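Side-chain contacts in BamaA.19900.a (Balamuthia mandrillaris, PDB 6VZZ), which probably phosphorylates glucose to glucose 6-phosphate at the expense of ATP, as a glucokinase of the actin-like ATPase superfamily that binds beta-D-glucopyranose: residues 149-154 / 186-191; 193-198 / 317-322; 311-316 / 337-342. One frame throughout, in Å; residues are numbered along the deposited sequence.

Interaction 1. Residues 149-154 / 186-191; sequences GTCYGV and YLVLAV
In the actin-like ATPase fold of this glucokinase, helix 146-159 lies against a mixed beta sheet, and Thr150 and Cys151 of the helix meet Val188 of strand 186-191 there. The joint is a small, buried, apolar one. Its closest backbone approach pairs Cys151 with Val188, their CA atoms 7.2 Å apart. Val188 points its CB toward the helix, while Leu187 and Leu189 on either side of it turn the other way and pack on helix 303-327, so the strand is sandwiched between two helices. The two methyl groups of Val188 divide the work, one to each helix residue. Val188 CG1, trans to the backbone N (chi1 178°), lies 3.8 Å from Thr150 CG2, and the two side chains cross at an oblique angle.

Thr150 is split by function. Its CG2 serves the sheet, whereas OG1, on the N side of the residue, lies in hydrogen-bonding contact with the carbonyl O of Asp146, one turn earlier, and with Asn381 OD1. The hydroxyl thus has polar partners within the buried layer, one of them the backbone of a residue that binds glucose; the sugar itself lies about 8 Å from the Thr150 side chain. Cys151 meets the other branch of Val188: its SG stands 3.9 Å from Val188 CG2 and 4.1 Å from Val188 CB.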
loop_
_atom_site.group_PDB
_atom_site.type_symbol
_atom_site.label_atom_id
_atom_site.label_comp_id
_atom_site.label_asym_id
_atom_site.label_seq_id
_atom_site.Cartn_x
_atom_site.Cartn_y
_atom_site.Cartn_z
ATOM N N GLY A 149 -2.840 -12.008 11.137
ATOM C CA GLY A 149 -3.347 -13.320 11.507
ATOM C C GLY A 149 -4.468 -13.798 10.599
ATOM O O GLY A 149 -4.550 -14.988 10.271
ATOM N N THR A 150 -5.350 -12.881 10.187
ATOM C CA THR A 150 -6.414 -13.236 9.251
ATOM C C THR A 150 -5.834 -13.825 7.974
ATOM O O THR A 150 -6.302 -14.857 7.479
ATOM C CB THR A 150 -7.262 -12.005 8.920
ATOM O OG1 THR A 150 -7.843 -11.471 10.119
ATOM C CG2 THR A 150 -8.363 -12.364 7.940
ATOM N N CYS A 151 -4.794 -13.185 7.437
ATOM C CA CYS A 151 -4.210 -13.669 6.195
ATOM C C CYS A 151 -3.655 -15.081 6.350
ATOM O O CYS A 151 -3.867 -15.933 5.474
ATOM C CB CYS A 151 -3.138 -12.698 5.714
ATOM S SG CYS A 151 -3.849 -11.094 5.285
ATOM N N TYR A 152 -2.956 -15.363 7.456
ATOM C CA TYR A 152 -2.460 -16.722 7.649
ATOM C C TYR A 152 -3.613 -17.709 7.743
ATOM O O TYR A 152 -3.529 -18.829 7.220
ATOM C CB TYR A 152 -1.574 -16.804 8.890
ATOM C CG TYR A 152 -0.219 -16.182 8.693
ATOM C CD1 TYR A 152 0.711 -16.758 7.827
ATOM C CD2 TYR A 152 0.137 -15.020 9.362
ATOM C CE1 TYR A 152 1.962 -16.193 7.642
ATOM C CE2 TYR A 152 1.379 -14.439 9.175
ATOM C CZ TYR A 152 2.285 -15.031 8.319
ATOM O OH TYR A 152 3.519 -14.459 8.137
ATOM N N GLY A 153 -4.709 -17.302 8.381
ATOM C CA GLY A 153 -5.891 -18.142 8.391
ATOM C C GLY A 153 -6.437 -18.380 6.998
ATOM O O GLY A 153 -6.758 -19.514 6.628
ATOM N N VAL A 154 -6.556 -17.306 6.208
ATOM C CA VAL A 154 -7.037 -17.427 4.835
ATOM C C VAL A 154 -6.111 -18.325 4.033
ATOM O O VAL A 154 -6.557 -19.264 3.362
ATOM C CB VAL A 154 -7.167 -16.042 4.180
ATOM C CG1 VAL A 154 -7.447 -16.195 2.699
ATOM C CG2 VAL A 154 -8.253 -15.234 4.851
ATOM N N TYR A 186 -3.832 -10.449 -2.976
ATOM C CA TYR A 186 -5.204 -10.277 -2.525
ATOM C C TYR A 186 -5.209 -9.331 -1.339
ATOM O O TYR A 186 -4.374 -9.454 -0.435
ATOM C CB TYR A 186 -5.848 -11.620 -2.165
ATOM C CG TYR A 186 -6.143 -12.482 -3.377
ATOM C CD1 TYR A 186 -7.371 -12.411 -4.019
ATOM C CD2 TYR A 186 -5.183 -13.354 -3.894
ATOM C CE1 TYR A 186 -7.649 -13.182 -5.133
ATOM C CE2 TYR A 186 -5.452 -14.135 -5.010
ATOM C CZ TYR A 186 -6.695 -14.039 -5.623
ATOM O OH TYR A 186 -6.982 -14.803 -6.728
ATOM N N LEU A 187 -6.122 -8.365 -1.369
ATOM C CA LEU A 187 -6.321 -7.434 -0.270
ATOM C C LEU A 187 -7.339 -8.019 0.701
ATOM O O LEU A 187 -8.378 -8.539 0.286
ATOM C CB LEU A 187 -6.802 -6.085 -0.813
ATOM C CG LEU A 187 -7.071 -4.902 0.114
ATOM C CD1 LEU A 187 -5.805 -4.423 0.787
ATOM C CD2 LEU A 187 -7.709 -3.763 -0.666
ATOM N N VAL A 188 -7.035 -7.959 1.994
ATOM C CA VAL A 188 -7.957 -8.413 3.032
ATOM C C VAL A 188 -8.332 -7.220 3.904
ATOM O O VAL A 188 -7.451 -6.494 4.380
ATOM C CB VAL A 188 -7.356 -9.546 3.885
ATOM C CG1 VAL A 188 -8.326 -9.944 4.985
ATOM C CG2 VAL A 188 -6.992 -10.739 3.016
ATOM N N LEU A 189 -9.636 -7.017 4.102
ATOM C CA LEU A 189 -10.182 -5.941 4.929
ATOM C C LEU A 189 -11.145 -6.527 5.952
ATOM O O LEU A 189 -11.892 -7.461 5.643
ATOM C CB LEU A 189 -10.941 -4.880 4.094
ATOM C CG LEU A 189 -10.267 -4.226 2.887
ATOM C CD1 LEU A 189 -10.437 -5.075 1.642
ATOM C CD2 LEU A 189 -10.825 -2.847 2.660
ATOM N N ALA A 190 -11.152 -5.955 7.159
ATOM C CA ALA A 190 -12.109 -6.352 8.183
ATOM C C ALA A 190 -12.591 -5.122 8.930
ATOM O O ALA A 190 -11.775 -4.349 9.444
ATOM C CB ALA A 190 -11.509 -7.361 9.169
ATOM N N VAL A 191 -13.913 -4.965 9.007
ATOM C CA VAL A 191 -14.547 -3.836 9.679
ATOM C C VAL A 191 -15.044 -4.310 11.035
ATOM O O VAL A 191 -15.884 -5.214 11.111
ATOM C CB VAL A 191 -15.700 -3.256 8.849
ATOM C CG1 VAL A 191 -16.245 -1.988 9.498
ATOM C CG2 VAL A 191 -15.255 -2.985 7.429
#

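Interaction 2. Residues 193-198 / 317-322; sequences TGLGIA and MRIAKN. With BGC (beta-D-glucopyranose), chain B.
Ile319 faces Leu195 and Ile197 with a different branch for each, so that one helix residue engages two positions on the same side of a strand. Toward Leu195 it offers its short branch: Ile319 CG2 lies 4.2 Å from Leu195 CD2, and the two side chains run alongside in opposite directions. Toward Ile197 it offers the longer one. Ile197 is fully extended beyond CB (chi2 176°), which carries its CD1 out to within 4.2 Å of Ile319 CG1, the two chains meeting at a slant. These are loose apolar touches, buried and few.

The strand belongs to the beta hairpin formed by 186-191 and 195-201 in a sheet of the actin-like fold, and helix 303-327 covers one side of it. Around the hairpin turn, the backbone of Gly194, Leu195 and Gly196 forms part of the glucose pocket. Gly196 CA comes within 3.5 Å of C6 of the sugar and Gly194 CA within 3.7 Å of its O5; the absence of side chains at both glycines lets the sugar lie directly against the main chain. Leu195 thus works in two directions: its side chain goes to the helix, its O is 3.6 Å from C5 of the glucose, and its N is held by Glu258 OE1, an atom that also hydrogen-bonds the sugar.

Further along the helix, Arg318 O accepts two bonds, from Asn322 N and, at 2.9 Å, from Asn322 ND2, which approach from opposite faces of its plane. Meanwhile Asn322 OD1 accepts from the N of Ala223 of the second subunit.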
loop_
_atom_site.group_PDB
_atom_site.type_symbol
_atom_site.label_atom_id
_atom_site.label_comp_id
_atom_site.label_asym_id
_atom_site.label_seq_id
_atom_site.Cartn_x
_atom_site.Cartn_y
_atom_site.Cartn_z
ATOM N N THR A 193 -14.069 -3.023 15.506
ATOM C CA THR A 193 -13.714 -1.880 16.343
ATOM C C THR A 193 -12.838 -0.907 15.567
ATOM O O THR A 193 -12.959 0.313 15.728
ATOM C CB THR A 193 -13.001 -2.343 17.616
ATOM O OG1 THR A 193 -13.768 -3.376 18.244
ATOM C CG2 THR A 193 -12.837 -1.183 18.591
ATOM N N GLY A 194 -11.962 -1.435 14.704
ATOM C CA GLY A 194 -11.184 -0.619 13.795
ATOM C C GLY A 194 -11.329 -1.107 12.365
ATOM O O GLY A 194 -12.051 -2.065 12.086
ATOM N N LEU A 195 -10.637 -0.409 11.461
ATOM C CA LEU A 195 -10.521 -0.828 10.069
ATOM C C LEU A 195 -9.198 -1.570 9.894
ATOM O O LEU A 195 -8.122 -0.956 9.920
ATOM C CB LEU A 195 -10.608 0.367 9.127
ATOM C CG LEU A 195 -10.470 0.033 7.638
ATOM C CD1 LEU A 195 -11.292 -1.198 7.296
ATOM C CD2 LEU A 195 -10.882 1.225 6.783
ATOM N N GLY A 196 -9.279 -2.885 9.717
ATOM C CA GLY A 196 -8.103 -3.717 9.555
ATOM C C GLY A 196 -7.832 -3.999 8.085
ATOM O O GLY A 196 -8.753 -4.293 7.318
ATOM N N ILE A 197 -6.554 -3.923 7.707
ATOM C CA ILE A 197 -6.147 -4.116 6.319
ATOM C C ILE A 197 -4.788 -4.806 6.267
ATOM O O ILE A 197 -3.830 -4.358 6.906
ATOM C CB ILE A 197 -6.103 -2.778 5.558
ATOM C CG1 ILE A 197 -7.521 -2.237 5.350
ATOM C CG2 ILE A 197 -5.398 -2.958 4.228
ATOM C CD1 ILE A 197 -7.569 -0.904 4.711
ATOM N N ALA A 198 -4.704 -5.888 5.492
ATOM C CA ALA A 198 -3.451 -6.568 5.199
ATOM C C ALA A 198 -3.510 -7.072 3.760
ATOM O O ALA A 198 -4.547 -6.985 3.096
ATOM C CB ALA A 198 -3.198 -7.709 6.186
ATOM N N MET A 317 -15.871 1.007 0.543
ATOM C CA MET A 317 -15.617 0.794 -0.876
ATOM C C MET A 317 -14.585 1.778 -1.425
ATOM O O MET A 317 -13.851 1.438 -2.356
ATOM C CB MET A 317 -16.919 0.896 -1.672
ATOM C CG MET A 317 -17.901 -0.239 -1.435
ATOM S SD MET A 317 -17.272 -1.843 -1.974
ATOM C CE MET A 317 -17.055 -2.683 -0.415
ATOM N N ARG A 318 -14.509 2.995 -0.874
ATOM C CA ARG A 318 -13.566 3.971 -1.421
ATOM C C ARG A 318 -12.123 3.625 -1.067
ATOM O O ARG A 318 -11.227 3.750 -1.912
ATOM C CB ARG A 318 -13.900 5.376 -0.937
ATOM C CG ARG A 318 -13.016 6.436 -1.560
ATOM C CD ARG A 318 -13.626 7.818 -1.394
ATOM N NE ARG A 318 -15.052 7.780 -1.688
ATOM C CZ ARG A 318 -15.919 8.729 -1.352
ATOM N NH1 ARG A 318 -17.202 8.576 -1.646
ATOM N NH2 ARG A 318 -15.510 9.815 -0.708
ATOM N N ILE A 319 -11.863 3.207 0.173
ATOM C CA ILE A 319 -10.499 2.820 0.516
ATOM C C ILE A 319 -10.127 1.529 -0.207
ATOM O O ILE A 319 -8.990 1.358 -0.662
ATOM C CB ILE A 319 -10.331 2.711 2.051
ATOM C CG1 ILE A 319 -8.897 2.330 2.446
ATOM C CG2 ILE A 319 -11.276 1.683 2.640
ATOM C CD1 ILE A 319 -7.823 3.203 1.836
ATOM N N ALA A 320 -11.085 0.615 -0.361
ATOM C CA ALA A 320 -10.791 -0.623 -1.069
ATOM C C ALA A 320 -10.480 -0.353 -2.536
ATOM O O ALA A 320 -9.551 -0.949 -3.098
ATOM C CB ALA A 320 -11.957 -1.601 -0.924
ATOM N N LYS A 321 -11.241 0.549 -3.167
ATOM C CA LYS A 321 -10.978 0.930 -4.552
ATOM C C LYS A 321 -9.546 1.421 -4.722
ATOM O O LYS A 321 -8.795 0.916 -5.564
ATOM C CB LYS A 321 -11.969 2.008 -4.984
ATOM C CG LYS A 321 -11.627 2.696 -6.288
ATOM C CD LYS A 321 -12.000 4.165 -6.256
ATOM C CE LYS A 321 -13.261 4.400 -5.440
ATOM N NZ LYS A 321 -13.778 5.804 -5.545
ATOM N N ASN A 322 -9.135 2.387 -3.899
ATOM C CA ASN A 322 -7.816 2.985 -4.072
ATOM C C ASN A 322 -6.682 2.024 -3.720
ATOM O O ASN A 322 -5.609 2.086 -4.338
ATOM C CB ASN A 322 -7.743 4.272 -3.266
ATOM C CG ASN A 322 -8.499 5.393 -3.954
ATOM O OD1 ASN A 322 -8.012 5.970 -4.931
ATOM N ND2 ASN A 322 -9.717 5.671 -3.492
HETATM C C2 BGC B . -5.323 -0.993 14.111
HETATM C C3 BGC B . -4.881 -2.170 13.256
HETATM C C4 BGC B . -5.906 -3.293 13.344
HETATM C C5 BGC B . -7.285 -2.750 12.985
HETATM C C6 BGC B . -8.392 -3.772 13.081
HETATM C C1 BGC B . -6.722 -0.573 13.689
HETATM O O1 BGC B . -7.142 0.548 14.377
HETATM O O2 BGC B . -4.413 0.090 13.966
HETATM O O3 BGC B . -3.597 -2.624 13.659
HETATM O O4 BGC B . -5.577 -4.325 12.426
HETATM O O5 BGC B . -7.608 -1.673 13.875
HETATM O O6 BGC B . -8.337 -4.489 14.297
#

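Interaction 3. Residues 311-316 / 337-342; sequences LHFKFL and DNQVNN
Phe313 of helix 303-327 reaches with the far edge of its ring to Gln339, in the weakly bonded helix of about 337-340, and to Asn342 just after it. This segment follows strand 331-335 of the actin-like fold, so the sheet strand delivers the chain to the contact. On the Phe313 side the ring is flanked from within its own helix, where His312 CD2 lies over one face, offset toward the rim.

The first residue to touch the helix is Gln339. Its CB does not face Phe313 directly; the chain leaves CB trans to the backbone N and then bends at chi2 (59°), which brings the amide end round to the ring. OE1 settles near the ring plane, 4.1 Å from Phe313 CE1 and 4.2 Å from Phe313 CZ, with the amide turned steeply, 76° between the two planes. A carbonyl oxygen at a ring edge faces weakly positive C-H groups, so the approach is probably mildly favourable, though long. The other end of the amide is engaged as well: NE2 hydrogen-bonds to Asn343 OD1, which helps to fix the rotation of the group and keeps OE1 toward the phenylalanine.

Three residues on, Asn342 N bonds to Gln339 O at 3.0 Å. This turn brings Asn342 to the same ring edge. There the contact is made by aliphatic carbon, since CB points toward the helix: Asn342 CB lies near the ring plane, 3.8 Å from Phe313 CZ and 4.0 Å from Phe313 CE2.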
loop_
_atom_site.group_PDB
_atom_site.type_symbol
_atom_site.label_atom_id
_atom_site.label_comp_id
_atom_site.label_asym_id
_atom_site.label_seq_id
_atom_site.Cartn_x
_atom_site.Cartn_y
_atom_site.Cartn_z
ATOM N N LEU A 311 -23.310 5.330 3.977
ATOM C CA LEU A 311 -22.061 6.082 3.963
ATOM C C LEU A 311 -20.930 5.272 4.571
ATOM O O LEU A 311 -19.786 5.340 4.105
ATOM C CB LEU A 311 -22.235 7.399 4.712
ATOM C CG LEU A 311 -23.071 8.434 3.978
ATOM C CD1 LEU A 311 -23.860 9.248 4.964
ATOM C CD2 LEU A 311 -22.152 9.320 3.163
ATOM N N HIS A 312 -21.236 4.514 5.623
ATOM C CA HIS A 312 -20.264 3.613 6.232
ATOM C C HIS A 312 -19.647 2.706 5.174
ATOM O O HIS A 312 -18.428 2.695 4.975
ATOM C CB HIS A 312 -20.967 2.811 7.331
ATOM C CG HIS A 312 -20.115 1.780 7.994
ATOM N ND1 HIS A 312 -19.063 2.102 8.824
ATOM C CD2 HIS A 312 -20.189 0.429 7.987
ATOM C CE1 HIS A 312 -18.514 0.991 9.283
ATOM N NE2 HIS A 312 -19.177 -0.039 8.787
ATOM N N PHE A 313 -20.492 1.985 4.435
ATOM C CA PHE A 313 -19.981 1.058 3.437
ATOM C C PHE A 313 -19.456 1.778 2.211
ATOM O O PHE A 313 -18.567 1.256 1.524
ATOM C CB PHE A 313 -21.055 0.052 3.052
ATOM C CG PHE A 313 -20.968 -1.211 3.830
ATOM C CD1 PHE A 313 -19.895 -2.067 3.648
ATOM C CD2 PHE A 313 -21.924 -1.534 4.768
ATOM C CE1 PHE A 313 -19.788 -3.231 4.372
ATOM C CE2 PHE A 313 -21.818 -2.702 5.497
ATOM C CZ PHE A 313 -20.747 -3.551 5.299
ATOM N N LYS A 314 -19.977 2.970 1.921
ATOM C CA LYS A 314 -19.426 3.751 0.821
ATOM C C LYS A 314 -17.946 4.030 1.046
ATOM O O LYS A 314 -17.122 3.857 0.140
ATOM C CB LYS A 314 -20.208 5.051 0.649
ATOM C CG LYS A 314 -19.679 5.915 -0.477
ATOM C CD LYS A 314 -20.788 6.694 -1.166
ATOM C CE LYS A 314 -21.156 7.947 -0.399
ATOM N NZ LYS A 314 -22.003 8.876 -1.226
ATOM N N PHE A 315 -17.579 4.431 2.263
ATOM C CA PHE A 315 -16.176 4.739 2.509
ATOM C C PHE A 315 -15.333 3.479 2.601
ATOM O O PHE A 315 -14.142 3.517 2.277
ATOM C CB PHE A 315 -16.024 5.595 3.760
ATOM C CG PHE A 315 -16.231 7.054 3.501
ATOM C CD1 PHE A 315 -17.515 7.586 3.455
ATOM C CD2 PHE A 315 -15.150 7.888 3.266
ATOM C CE1 PHE A 315 -17.714 8.935 3.192
ATOM C CE2 PHE A 315 -15.337 9.228 3.006
ATOM C CZ PHE A 315 -16.622 9.760 2.970
ATOM N N LEU A 316 -15.921 2.357 3.018
ATOM C CA LEU A 316 -15.201 1.091 2.895
ATOM C C LEU A 316 -14.897 0.788 1.431
ATOM O O LEU A 316 -13.781 0.382 1.093
ATOM C CB LEU A 316 -16.004 -0.049 3.523
ATOM C CG LEU A 316 -15.408 -1.437 3.253
ATOM C CD1 LEU A 316 -14.108 -1.620 4.010
ATOM C CD2 LEU A 316 -16.389 -2.529 3.601
ATOM N N ASP A 337 -16.147 -11.825 11.643
ATOM C CA ASP A 337 -17.473 -12.341 11.973
ATOM C C ASP A 337 -18.527 -11.246 11.901
ATOM O O ASP A 337 -19.700 -11.526 11.632
ATOM C CB ASP A 337 -17.470 -12.995 13.355
ATOM C CG ASP A 337 -16.742 -14.344 13.369
ATOM O OD1 ASP A 337 -16.280 -14.794 12.300
ATOM O OD2 ASP A 337 -16.633 -14.957 14.455
ATOM N N ASN A 338 -18.131 -9.994 12.113
ATOM C CA ASN A 338 -19.083 -8.903 11.962
ATOM C C ASN A 338 -19.550 -8.761 10.521
ATOM O O ASN A 338 -20.699 -8.366 10.280
ATOM C CB ASN A 338 -18.461 -7.597 12.436
ATOM C CG ASN A 338 -19.492 -6.564 12.764
ATOM O OD1 ASN A 338 -20.463 -6.841 13.480
ATOM N ND2 ASN A 338 -19.309 -5.362 12.225
ATOM N N GLN A 339 -18.672 -9.065 9.554
ATOM C CA GLN A 339 -19.038 -8.931 8.148
ATOM C C GLN A 339 -20.179 -9.868 7.781
ATOM O O GLN A 339 -21.020 -9.525 6.942
ATOM C CB GLN A 339 -17.824 -9.200 7.266
ATOM C CG GLN A 339 -18.079 -9.052 5.781
ATOM C CD GLN A 339 -18.567 -7.671 5.408
ATOM O OE1 GLN A 339 -18.016 -6.663 5.843
ATOM N NE2 GLN A 339 -19.614 -7.620 4.611
ATOM N N VAL A 340 -20.229 -11.044 8.409
ATOM C CA VAL A 340 -21.310 -11.998 8.166
ATOM C C VAL A 340 -22.673 -11.337 8.345
ATOM O O VAL A 340 -23.575 -11.501 7.516
ATOM C CB VAL A 340 -21.153 -13.219 9.091
ATOM C CG1 VAL A 340 -22.244 -14.238 8.819
ATOM C CG2 VAL A 340 -19.770 -13.841 8.911
ATOM N N ASN A 341 -22.842 -10.569 9.422
ATOM C CA ASN A 341 -24.136 -9.957 9.696
ATOM C C ASN A 341 -24.451 -8.776 8.786
ATOM O O ASN A 341 -25.588 -8.294 8.806
ATOM C CB ASN A 341 -24.211 -9.501 11.155
ATOM C CG ASN A 341 -23.995 -10.636 12.137
ATOM O OD1 ASN A 341 -23.121 -10.565 12.985
ATOM N ND2 ASN A 341 -24.796 -11.684 12.024
ATOM N N ASN A 342 -23.489 -8.293 8.003
ATOM C CA ASN A 342 -23.701 -7.135 7.145
ATOM C C ASN A 342 -23.751 -7.472 5.663
ATOM O O ASN A 342 -23.891 -6.557 4.847
ATOM C CB ASN A 342 -22.612 -6.082 7.387
ATOM C CG ASN A 342 -22.749 -5.404 8.730
ATOM O OD1 ASN A 342 -23.782 -5.507 9.384
ATOM N ND2 ASN A 342 -21.709 -4.695 9.147
#

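Interactions 1 and 2, with centres about 11 Å apart, share a beta hairpin: Val188 N lies 2.9 Å from Ala198 O and Ala190 O lies 2.9 Å from Gly196 N, both probable hydrogen bonds. Cys151 SG also packs on Ala198 CB at 3.6 Å, so helix 146-159 spans both strands. Interactions 2 and 3, centres about 10 Å apart, use successive parts of helix 303-327. Strand 186-191 ties in interaction 3 too, Leu189 CD2 lying 3.8 Å from Leu316 CD1. The glucose touches interaction 2 directly. Interaction 3 is more remote from it, the side chain of Gln339 being about 12 Å from the bound sugar.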